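Local coordinates for protein cytochrome C2 (Paracoccus denitrificans, PDB 1COT) that probably carries electrons between redox partners by means of a covalently bound heme c whose iron has a histidine and a methionine as axial ligands, at residues A[9-14]-A[105-110]; A[19-22]-A[28-31]; A[76-81]-A[87-92]. All coordinates share one frame; numbering follows the deposited sequence.

Contact 1. Residues A[9-14]-A[105-110]; sequences EKEFNK and GKNQAD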
loop_
_atom_site.group_PDB
_atom_site.type_symbol
_atom_site.label_atom_id
_atom_site.label_comp_id
_atom_site.label_asym_id
_atom_site.label_seq_id
_atom_site.Cartn_x
_atom_site.Cartn_y
_atom_site.Cartn_z
ATOM N N GLU A 9 -0.154 11.342 -8.558
ATOM C CA GLU A 9 0.918 10.800 -9.363
ATOM C C GLU A 9 2.250 11.446 -8.995
ATOM O O GLU A 9 3.306 10.821 -8.980
ATOM C CB GLU A 9 0.624 10.970 -10.850
ATOM C CG GLU A 9 1.879 10.633 -11.668
ATOM C CD GLU A 9 1.583 10.434 -13.124
ATOM O OE1 GLU A 9 0.430 10.944 -13.487
ATOM O OE2 GLU A 9 2.333 9.843 -13.882
ATOM N N LYS A 10 2.202 12.731 -8.676
ATOM C CA LYS A 10 3.407 13.438 -8.291
ATOM C C LYS A 10 3.811 12.969 -6.898
ATOM O O LYS A 10 4.988 12.766 -6.602
ATOM C CB LYS A 10 3.158 14.928 -8.175
ATOM C CG LYS A 10 2.889 15.633 -9.483
ATOM C CD LYS A 10 2.784 17.124 -9.246
ATOM C CE LYS A 10 1.461 17.706 -9.708
ATOM N NZ LYS A 10 1.635 18.840 -10.629
ATOM N N GLU A 11 2.831 12.801 -6.017
ATOM C CA GLU A 11 3.129 12.347 -4.664
ATOM C C GLU A 11 3.828 10.991 -4.673
ATOM O O GLU A 11 4.655 10.669 -3.818
ATOM C CB GLU A 11 1.843 12.190 -3.810
ATOM C CG GLU A 11 1.097 13.480 -3.422
ATOM C CD GLU A 11 1.896 14.508 -2.675
ATOM O OE1 GLU A 11 3.058 14.090 -2.228
ATOM O OE2 GLU A 11 1.492 15.646 -2.481
ATOM N N PHE A 12 3.480 10.186 -5.677
ATOM C CA PHE A 12 4.027 8.854 -5.868
ATOM C C PHE A 12 5.531 8.864 -6.024
ATOM O O PHE A 12 6.203 7.843 -5.844
ATOM C CB PHE A 12 3.333 8.112 -7.021
ATOM C CG PHE A 12 3.551 6.640 -6.845
ATOM C CD1 PHE A 12 2.788 5.931 -5.922
ATOM C CD2 PHE A 12 4.536 5.984 -7.583
ATOM C CE1 PHE A 12 3.019 4.565 -5.762
ATOM C CE2 PHE A 12 4.759 4.617 -7.427
ATOM C CZ PHE A 12 3.994 3.899 -6.506
ATOM N N ASN A 13 6.096 10.034 -6.348
ATOM C CA ASN A 13 7.528 10.095 -6.472
ATOM C C ASN A 13 8.168 9.758 -5.135
ATOM O O ASN A 13 9.333 9.366 -5.079
ATOM C CB ASN A 13 8.044 11.441 -6.967
ATOM C CG ASN A 13 7.725 11.617 -8.438
ATOM O OD1 ASN A 13 7.768 10.651 -9.219
ATOM N ND2 ASN A 13 7.374 12.843 -8.805
ATOM N N LYS A 14 7.412 9.896 -4.048
ATOM C CA LYS A 14 7.944 9.574 -2.730
ATOM C C LYS A 14 7.927 8.080 -2.508
ATOM O O LYS A 14 8.627 7.557 -1.628
ATOM C CB LYS A 14 7.039 10.132 -1.636
ATOM C CG LYS A 14 7.437 11.537 -1.280
ATOM C CD LYS A 14 6.345 12.506 -1.656
ATOM C CE LYS A 14 6.818 13.921 -1.426
ATOM N NZ LYS A 14 5.940 14.884 -2.088
ATOM N N GLY A 105 2.659 12.130 6.064
ATOM C CA GLY A 105 1.815 12.967 6.907
ATOM C C GLY A 105 0.849 13.908 6.215
ATOM O O GLY A 105 0.031 14.550 6.876
ATOM N N LYS A 106 0.934 14.025 4.909
ATOM C CA LYS A 106 0.012 14.915 4.248
ATOM C C LYS A 106 -0.177 14.439 2.819
ATOM O O LYS A 106 0.651 13.701 2.294
ATOM C CB LYS A 106 0.471 16.364 4.292
ATOM C CG LYS A 106 1.720 16.563 3.448
ATOM C CD LYS A 106 2.417 17.909 3.574
ATOM C CE LYS A 106 3.371 18.214 2.426
ATOM N NZ LYS A 106 3.710 19.641 2.305
ATOM N N ASN A 107 -1.279 14.845 2.204
ATOM C CA ASN A 107 -1.571 14.457 0.833
ATOM C C ASN A 107 -1.796 12.978 0.613
ATOM O O ASN A 107 -1.649 12.472 -0.493
ATOM C CB ASN A 107 -0.496 14.940 -0.153
ATOM C CG ASN A 107 -0.374 16.439 -0.057
ATOM O OD1 ASN A 107 -1.378 17.157 0.038
ATOM N ND2 ASN A 107 0.868 16.914 -0.057
ATOM N N GLN A 108 -2.163 12.296 1.696
ATOM C CA GLN A 108 -2.421 10.864 1.635
ATOM C C GLN A 108 -3.543 10.529 0.653
ATOM O O GLN A 108 -3.443 9.591 -0.125
ATOM C CB GLN A 108 -2.694 10.236 3.024
ATOM C CG GLN A 108 -1.585 10.456 4.073
ATOM C CD GLN A 108 -1.954 11.628 4.942
ATOM O OE1 GLN A 108 -2.286 12.704 4.440
ATOM N NE2 GLN A 108 -1.908 11.436 6.255
ATOM N N ALA A 109 -4.625 11.297 0.685
ATOM C CA ALA A 109 -5.743 11.047 -0.210
ATOM C C ALA A 109 -5.395 11.143 -1.695
ATOM O O ALA A 109 -5.942 10.409 -2.511
ATOM C CB ALA A 109 -6.903 11.976 0.109
ATOM N N ASP A 110 -4.486 12.049 -2.043
ATOM C CA ASP A 110 -4.098 12.205 -3.429
ATOM C C ASP A 110 -3.353 10.983 -3.911
ATOM O O ASP A 110 -3.643 10.424 -4.957
ATOM C CB ASP A 110 -3.163 13.402 -3.567
ATOM C CG ASP A 110 -3.818 14.708 -3.261
ATOM O OD1 ASP A 110 -5.114 14.727 -3.411
ATOM O OD2 ASP A 110 -3.181 15.674 -2.905
HETATM O O HOH W 1 -0.709 16.749 -3.519
HETATM O O HOH W 2 2.853 15.005 0.742
#
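Glu11 and Asn107 meet as two polar side chains laid across each other at about a right angle, a small surface contact. The carboxylate of Glu11 sits over the start of the Asn107 side chain, its CD 3.5 Å from Asn107 CB. Glu11 reaches this place by a bend: CG stands beside the backbone N (chi1 -69°) and chi2 folds to -57°, which brings the carboxylate over Asn107 CB. Glu11 CG also approaches Asp110 CB, at 4.3 Å. Glu11 OE2 and Asn107 ND2 are 2.8 Å apart, but the angle is too poor for a hydrogen bond. Water does the joining instead. One molecule donates to Glu11 OE2 and to Asp110 OD2, lying between two like charges; the other oxygen of Asp110 accepts from the backbone N of Asp4. A second water donates to Glu11 OE1 and to the carbonyl O of Lys106 while accepting from Asn107 ND2. The one salt bridge is local: Lys14 NZ donates to Glu11 OE1 at 3.0 Å on the syn side, which probably tempers the acidic cluster. Here the N-terminal helix, through Glu11, meets the start of the C-terminal helix 108-117, the helix pair characteristic of the cytochrome c fold.

Contact 2. Residues A[19-22]-A[28-31]; sequences HMIQ and DIIK. With HEC (heme c), chain B.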
loop_
_atom_site.group_PDB
_atom_site.type_symbol
_atom_site.label_atom_id
_atom_site.label_comp_id
_atom_site.label_asym_id
_atom_site.label_seq_id
_atom_site.Cartn_x
_atom_site.Cartn_y
_atom_site.Cartn_z
ATOM N N HIS A 19 8.463 1.091 -4.656
ATOM C CA HIS A 19 7.303 0.489 -5.278
ATOM C C HIS A 19 7.113 0.874 -6.736
ATOM O O HIS A 19 7.188 2.042 -7.092
ATOM C CB HIS A 19 6.057 1.057 -4.539
ATOM C CG HIS A 19 5.850 0.661 -3.107
ATOM N ND1 HIS A 19 5.469 -0.623 -2.759
ATOM C CD2 HIS A 19 5.946 1.382 -1.956
ATOM C CE1 HIS A 19 5.341 -0.664 -1.440
ATOM N NE2 HIS A 19 5.630 0.524 -0.927
ATOM N N MET A 20 6.754 -0.104 -7.544
ATOM C CA MET A 20 6.477 0.175 -8.927
ATOM C C MET A 20 4.970 -0.028 -9.082
ATOM O O MET A 20 4.291 -0.479 -8.158
ATOM C CB MET A 20 7.220 -0.847 -9.802
ATOM C CG MET A 20 6.607 -2.243 -9.693
ATOM S SD MET A 20 7.406 -3.501 -10.727
ATOM C CE MET A 20 8.998 -3.661 -9.880
ATOM N N ILE A 21 4.451 0.298 -10.249
ATOM C CA ILE A 21 3.048 0.103 -10.580
ATOM C C ILE A 21 3.167 -0.627 -11.923
ATOM O O ILE A 21 3.466 0.009 -12.930
ATOM C CB ILE A 21 2.207 1.385 -10.675
ATOM C CG1 ILE A 21 2.142 2.017 -9.278
ATOM C CG2 ILE A 21 0.794 1.039 -11.141
ATOM C CD1 ILE A 21 1.246 3.254 -9.239
ATOM N N GLN A 22 3.002 -1.948 -11.961
ATOM C CA GLN A 22 3.127 -2.708 -13.198
ATOM C C GLN A 22 1.936 -3.621 -13.392
ATOM O O GLN A 22 1.562 -4.381 -12.495
ATOM C CB GLN A 22 4.415 -3.540 -13.175
ATOM C CG GLN A 22 4.745 -4.278 -14.485
ATOM C CD GLN A 22 5.938 -5.172 -14.224
ATOM O OE1 GLN A 22 5.787 -6.289 -13.713
ATOM N NE2 GLN A 22 7.131 -4.670 -14.536
ATOM N N ASP A 28 4.789 -1.515 -17.632
ATOM C CA ASP A 28 5.157 -0.598 -16.583
ATOM C C ASP A 28 4.304 0.653 -16.666
ATOM O O ASP A 28 4.213 1.272 -17.721
ATOM C CB ASP A 28 6.624 -0.130 -16.693
ATOM C CG ASP A 28 7.625 -1.105 -16.130
ATOM O OD1 ASP A 28 7.155 -1.835 -15.152
ATOM O OD2 ASP A 28 8.766 -1.182 -16.539
ATOM N N ILE A 29 3.666 1.003 -15.559
ATOM C CA ILE A 29 2.851 2.197 -15.483
ATOM C C ILE A 29 3.802 3.214 -14.871
ATOM O O ILE A 29 4.070 4.265 -15.439
ATOM C CB ILE A 29 1.525 2.024 -14.774
ATOM C CG1 ILE A 29 0.697 1.138 -15.694
ATOM C CG2 ILE A 29 0.880 3.397 -14.670
ATOM C CD1 ILE A 29 -0.417 0.395 -14.967
ATOM N N ILE A 30 4.352 2.875 -13.707
ATOM C CA ILE A 30 5.332 3.692 -13.016
ATOM C C ILE A 30 6.473 2.744 -12.726
ATOM O O ILE A 30 6.296 1.766 -11.989
ATOM C CB ILE A 30 4.951 4.344 -11.683
ATOM C CG1 ILE A 30 3.806 5.347 -11.823
ATOM C CG2 ILE A 30 6.165 4.984 -11.012
ATOM C CD1 ILE A 30 4.076 6.450 -12.842
ATOM N N LYS A 31 7.630 3.011 -13.311
ATOM C CA LYS A 31 8.741 2.126 -13.042
ATOM C C LYS A 31 9.246 2.471 -11.649
ATOM O O LYS A 31 9.358 3.625 -11.294
ATOM C CB LYS A 31 9.834 2.176 -14.093
ATOM C CG LYS A 31 10.132 0.795 -14.672
ATOM C CD LYS A 31 11.348 0.771 -15.585
ATOM C CE LYS A 31 12.498 -0.095 -15.092
ATOM N NZ LYS A 31 13.338 -0.613 -16.177
HETATM FE FE HEC B . 5.349 1.063 0.902
HETATM C CHA HEC B . 4.198 -1.992 1.702
HETATM C CHB HEC B . 2.230 2.073 0.157
HETATM C CHC HEC B . 6.513 4.152 0.101
HETATM C CHD HEC B . 8.523 0.062 1.509
HETATM N NA HEC B . 3.564 0.236 0.931
HETATM C C1A HEC B . 3.298 -1.079 1.295
HETATM C C2A HEC B . 1.878 -1.323 1.176
HETATM C C3A HEC B . 1.299 -0.189 0.742
HETATM C C4A HEC B . 2.348 0.769 0.588
HETATM C CMA HEC B . -0.163 0.071 0.467
HETATM C CAA HEC B . 1.204 -2.630 1.495
HETATM C CBA HEC B . 1.115 -3.468 0.210
HETATM C CGA HEC B . 0.362 -4.797 0.307
HETATM O O1A HEC B . 0.669 -5.525 -0.597
HETATM O O2A HEC B . -0.441 -5.111 1.152
HETATM N NB HEC B . 4.568 2.762 0.289
HETATM C C1B HEC B . 3.253 2.939 -0.013
HETATM C C2B HEC B . 3.080 4.281 -0.478
HETATM C C3B HEC B . 4.278 4.845 -0.475
HETATM C C4B HEC B . 5.193 3.904 0.008
HETATM C CMB HEC B . 1.709 4.870 -0.857
HETATM C CAB HEC B . 4.570 6.262 -0.768
HETATM C CBB HEC B . 3.898 7.381 -0.024
HETATM N NC HEC B . 7.091 1.938 0.838
HETATM C C1C HEC B . 7.413 3.218 0.470
HETATM C C2C HEC B . 8.844 3.425 0.533
HETATM C C3C HEC B . 9.402 2.257 0.919
HETATM C C4C HEC B . 8.317 1.340 1.090
HETATM C CMC HEC B . 9.553 4.737 0.215
HETATM C CAC HEC B . 10.849 1.901 1.128
HETATM C CBC HEC B . 11.958 2.771 1.628
HETATM N ND HEC B . 6.197 -0.622 1.525
HETATM C C1D HEC B . 7.540 -0.836 1.699
HETATM C C2D HEC B . 7.745 -2.205 2.134
HETATM C C3D HEC B . 6.517 -2.759 2.160
HETATM C C4D HEC B . 5.557 -1.778 1.802
HETATM C CMD HEC B . 9.072 -2.842 2.477
HETATM C CAD HEC B . 6.183 -4.118 2.642
HETATM C CBD HEC B . 5.809 -3.854 4.134
HETATM C CGD HEC B . 5.818 -5.008 5.065
HETATM O O1D HEC B . 5.978 -6.157 4.729
HETATM O O2D HEC B . 5.618 -4.706 6.269
#
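The axial-histidine side of the heme pocket runs here into a short antiparallel pairing interrupted by a classic beta bulge. His19 NE2 binds the heme iron at 1.9 Å, opposite Met100 in the histidine-methionine ligation of class I cytochromes c, and ND1 donates to the carbonyl O of Pro37, which helps to set the ring's rotation. Two residues on, Ile21 N gives a nearly straight bond to Ile30 O (2.9 Å, 168°). Two residues, Ile29 and Ile30, stand opposite the single Ile21, and their amides share one acceptor: Ile21 O takes Ile29 N at 2.8 Å nearly head-on and Ile30 N at 3.1 Å on a lone pair. The Ile21 and Ile30 side chains run alongside each other, while Ile21 CG2 rests on Ile29 CB at 3.8 Å. Beyond the bulge, Gln22, extended with CG anti to the backbone N (chi1 -174°), donates through NE2 to Asp28 OD1 at 2.9 Å, in its own amide plane but 33° out of that of the carboxylate. A leucine at Gln22 would probably leave this carboxylate oxygen without its amide donor and Asp28 freer to turn. Phe114 of helix 108-117 packs on both Ile21 and Ile30.

Contact 3. Residues A[76-81]-A[87-92]; sequences LIEYVT and LVKMTD. With HEC (heme c), chain B.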
loop_
_atom_site.group_PDB
_atom_site.type_symbol
_atom_site.label_atom_id
_atom_site.label_comp_id
_atom_site.label_asym_id
_atom_site.label_seq_id
_atom_site.Cartn_x
_atom_site.Cartn_y
_atom_site.Cartn_z
ATOM N N LEU A 76 -6.027 2.572 3.315
ATOM C CA LEU A 76 -4.759 2.907 2.704
ATOM C C LEU A 76 -4.276 4.259 3.210
ATOM O O LEU A 76 -3.093 4.428 3.518
ATOM C CB LEU A 76 -4.778 2.864 1.164
ATOM C CG LEU A 76 -4.793 1.467 0.530
ATOM C CD1 LEU A 76 -5.325 1.565 -0.896
ATOM C CD2 LEU A 76 -3.378 0.884 0.509
ATOM N N ILE A 77 -5.184 5.225 3.310
ATOM C CA ILE A 77 -4.813 6.533 3.794
ATOM C C ILE A 77 -4.286 6.409 5.211
ATOM O O ILE A 77 -3.262 6.995 5.570
ATOM C CB ILE A 77 -6.062 7.395 3.762
ATOM C CG1 ILE A 77 -6.274 7.867 2.327
ATOM C CG2 ILE A 77 -5.914 8.583 4.702
ATOM C CD1 ILE A 77 -7.653 8.496 2.133
ATOM N N GLU A 78 -4.986 5.627 6.028
ATOM C CA GLU A 78 -4.550 5.461 7.394
ATOM C C GLU A 78 -3.177 4.808 7.507
ATOM O O GLU A 78 -2.278 5.304 8.190
ATOM C CB GLU A 78 -5.627 4.750 8.209
ATOM C CG GLU A 78 -5.400 4.841 9.724
ATOM C CD GLU A 78 -6.471 4.059 10.421
ATOM O OE1 GLU A 78 -7.445 3.601 9.842
ATOM O OE2 GLU A 78 -6.259 3.905 11.705
ATOM N N TYR A 79 -3.006 3.704 6.801
ATOM C CA TYR A 79 -1.749 2.983 6.806
ATOM C C TYR A 79 -0.547 3.801 6.329
ATOM O O TYR A 79 0.508 3.791 6.976
ATOM C CB TYR A 79 -1.928 1.750 5.921
ATOM C CG TYR A 79 -0.665 0.962 5.707
ATOM C CD1 TYR A 79 -0.252 0.047 6.675
ATOM C CD2 TYR A 79 0.086 1.117 4.538
ATOM C CE1 TYR A 79 0.920 -0.680 6.450
ATOM C CE2 TYR A 79 1.260 0.398 4.293
ATOM C CZ TYR A 79 1.659 -0.509 5.275
ATOM O OH TYR A 79 2.801 -1.235 5.073
ATOM N N VAL A 80 -0.666 4.510 5.198
ATOM C CA VAL A 80 0.472 5.291 4.693
ATOM C C VAL A 80 0.811 6.451 5.591
ATOM O O VAL A 80 1.908 7.007 5.500
ATOM C CB VAL A 80 0.430 5.740 3.239
ATOM C CG1 VAL A 80 0.094 4.580 2.315
ATOM C CG2 VAL A 80 -0.583 6.869 3.028
ATOM N N THR A 81 -0.135 6.822 6.441
ATOM C CA THR A 81 0.123 7.913 7.348
ATOM C C THR A 81 1.279 7.485 8.251
ATOM O O THR A 81 2.193 8.255 8.528
ATOM C CB THR A 81 -1.117 8.258 8.187
ATOM O OG1 THR A 81 -2.155 8.666 7.320
ATOM C CG2 THR A 81 -0.770 9.391 9.144
ATOM N N LEU A 87 -0.420 -1.113 12.243
ATOM C CA LEU A 87 -0.121 -2.510 12.496
ATOM C C LEU A 87 -0.390 -2.849 13.968
ATOM O O LEU A 87 -0.950 -3.904 14.261
ATOM C CB LEU A 87 1.333 -2.850 12.106
ATOM C CG LEU A 87 1.578 -2.848 10.601
ATOM C CD1 LEU A 87 3.074 -3.014 10.358
ATOM C CD2 LEU A 87 0.814 -4.004 9.968
ATOM N N VAL A 88 -0.019 -1.967 14.910
ATOM C CA VAL A 88 -0.269 -2.236 16.322
ATOM C C VAL A 88 -1.764 -2.366 16.540
ATOM O O VAL A 88 -2.263 -3.249 17.244
ATOM C CB VAL A 88 0.294 -1.148 17.225
ATOM C CG1 VAL A 88 -0.124 -1.405 18.664
ATOM C CG2 VAL A 88 1.820 -1.123 17.105
ATOM N N LYS A 89 -2.485 -1.456 15.920
ATOM C CA LYS A 89 -3.924 -1.446 16.006
ATOM C C LYS A 89 -4.582 -2.734 15.521
ATOM O O LYS A 89 -5.421 -3.324 16.202
ATOM C CB LYS A 89 -4.462 -0.245 15.240
ATOM C CG LYS A 89 -5.965 -0.326 15.041
ATOM C CD LYS A 89 -6.598 0.946 14.499
ATOM C CE LYS A 89 -6.517 1.107 12.989
ATOM N NZ LYS A 89 -7.681 1.840 12.466
ATOM N N MET A 90 -4.200 -3.171 14.322
ATOM C CA MET A 90 -4.744 -4.364 13.675
ATOM C C MET A 90 -4.307 -5.721 14.207
ATOM O O MET A 90 -4.921 -6.747 13.907
ATOM C CB MET A 90 -4.493 -4.292 12.156
ATOM C CG MET A 90 -5.039 -3.022 11.529
ATOM S SD MET A 90 -6.834 -2.899 11.685
ATOM C CE MET A 90 -7.359 -4.474 10.958
ATOM N N THR A 91 -3.237 -5.720 14.978
ATOM C CA THR A 91 -2.728 -6.950 15.533
ATOM C C THR A 91 -2.833 -6.918 17.036
ATOM O O THR A 91 -2.699 -7.940 17.702
ATOM C CB THR A 91 -1.223 -7.065 15.251
ATOM O OG1 THR A 91 -0.521 -6.020 15.906
ATOM C CG2 THR A 91 -0.953 -7.085 13.750
ATOM N N ASP A 92 -3.055 -5.725 17.557
ATOM C CA ASP A 92 -3.144 -5.557 18.989
ATOM C C ASP A 92 -1.795 -5.949 19.558
ATOM O O ASP A 92 -1.707 -6.398 20.696
ATOM C CB ASP A 92 -4.199 -6.480 19.613
ATOM C CG ASP A 92 -5.378 -5.723 20.125
ATOM O OD1 ASP A 92 -5.381 -5.132 21.187
ATOM O OD2 ASP A 92 -6.395 -5.770 19.301
HETATM FE FE HEC B . 5.349 1.063 0.902
HETATM C CHA HEC B . 4.198 -1.992 1.702
HETATM C CHB HEC B . 2.230 2.073 0.157
HETATM C CHC HEC B . 6.513 4.152 0.101
HETATM C CHD HEC B . 8.523 0.062 1.509
HETATM N NA HEC B . 3.564 0.236 0.931
HETATM C C1A HEC B . 3.298 -1.079 1.295
HETATM C C2A HEC B . 1.878 -1.323 1.176
HETATM C C3A HEC B . 1.299 -0.189 0.742
HETATM C C4A HEC B . 2.348 0.769 0.588
HETATM C CMA HEC B . -0.163 0.071 0.467
HETATM C CAA HEC B . 1.204 -2.630 1.495
HETATM C CBA HEC B . 1.115 -3.468 0.210
HETATM C CGA HEC B . 0.362 -4.797 0.307
HETATM O O1A HEC B . 0.669 -5.525 -0.597
HETATM O O2A HEC B . -0.441 -5.111 1.152
HETATM N NB HEC B . 4.568 2.762 0.289
HETATM C C1B HEC B . 3.253 2.939 -0.013
HETATM C C2B HEC B . 3.080 4.281 -0.478
HETATM C C3B HEC B . 4.278 4.845 -0.475
HETATM C C4B HEC B . 5.193 3.904 0.008
HETATM C CMB HEC B . 1.709 4.870 -0.857
HETATM C CAB HEC B . 4.570 6.262 -0.768
HETATM C CBB HEC B . 3.898 7.381 -0.024
HETATM N NC HEC B . 7.091 1.938 0.838
HETATM C C1C HEC B . 7.413 3.218 0.470
HETATM C C2C HEC B . 8.844 3.425 0.533
HETATM C C3C HEC B . 9.402 2.257 0.919
HETATM C C4C HEC B . 8.317 1.340 1.090
HETATM C CMC HEC B . 9.553 4.737 0.215
HETATM C CAC HEC B . 10.849 1.901 1.128
HETATM C CBC HEC B . 11.958 2.771 1.628
HETATM N ND HEC B . 6.197 -0.622 1.525
HETATM C C1D HEC B . 7.540 -0.836 1.699
HETATM C C2D HEC B . 7.745 -2.205 2.134
HETATM C C3D HEC B . 6.517 -2.759 2.160
HETATM C C4D HEC B . 5.557 -1.778 1.802
HETATM C CMD HEC B . 9.072 -2.842 2.477
HETATM C CAD HEC B . 6.183 -4.118 2.642
HETATM C CBD HEC B . 5.809 -3.854 4.134
HETATM C CGD HEC B . 5.818 -5.008 5.065
HETATM O O1D HEC B . 5.978 -6.157 4.729
HETATM O O2D HEC B . 5.618 -4.706 6.269
#
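Glu78 and Lys89 both start with CG anti to the backbone N (chi1 -166° and 168°), which sends the two chains toward each other from opposite directions between helices 73-81 and 83-91. These consecutive helices belong to the cytochrome c fold, the first of them packing beside the heme. The acid runs on straight, whereas the lysine is extended at first and bends at chi3 and chi4 to deliver its ammonium group. Lys89 NZ then donates to Glu78 OE2 at 2.6 Å, a salt bridge on the syn side of the carboxylate and 20° out of its plane. The second oxygen, Glu78 OE1, lies 3.2 Å from Lys89 NZ, and the lysine's CE also comes close to OE2. The bridge lies at the surface, while Leu76, Tyr79 and Val80 of the same helix are buried against the heme. Tyr79 brings its CE2 to 3.6 Å from heme C3A, the ring set obliquely to the porphyrin, and it meets Trp86 edge-to-face. Leu87 packs against Val62 of helix 57-65. Within the helices, two threonine hydroxyls return to the backbone one turn earlier: Thr81 OG1 donates to Ile77 O and Thr91 OG1 to Leu87 O. Around the porphyrin rim, methyl groups touch methyl groups, with Val80 CG1 3.6 Å from heme CMB and Leu76 CD2 3.3 Å from heme CMA.

All three contacts lie toward the surface of one compact chain. Contact 1 closes a long loop within which contacts 2 and 3 follow in series. Its centre is about 15 Å from that of contact 2 and about 17 Å from that of contact 3, and it touches both. Toward 19-22 and 28-31 the link is Phe12, whose CZ packs on Ile21 CG1 at 3.8 Å; toward 76-81, Gln108 NE2 probably bonds to Thr81 OG1 at 3.0 Å. Contacts 2 and 3 do not touch, their centres about 24 Å apart on opposite sides of the chain's centre. The heme joins them, gripped at its iron by His19 and packed at its rim by Leu76, Tyr79 and Val80.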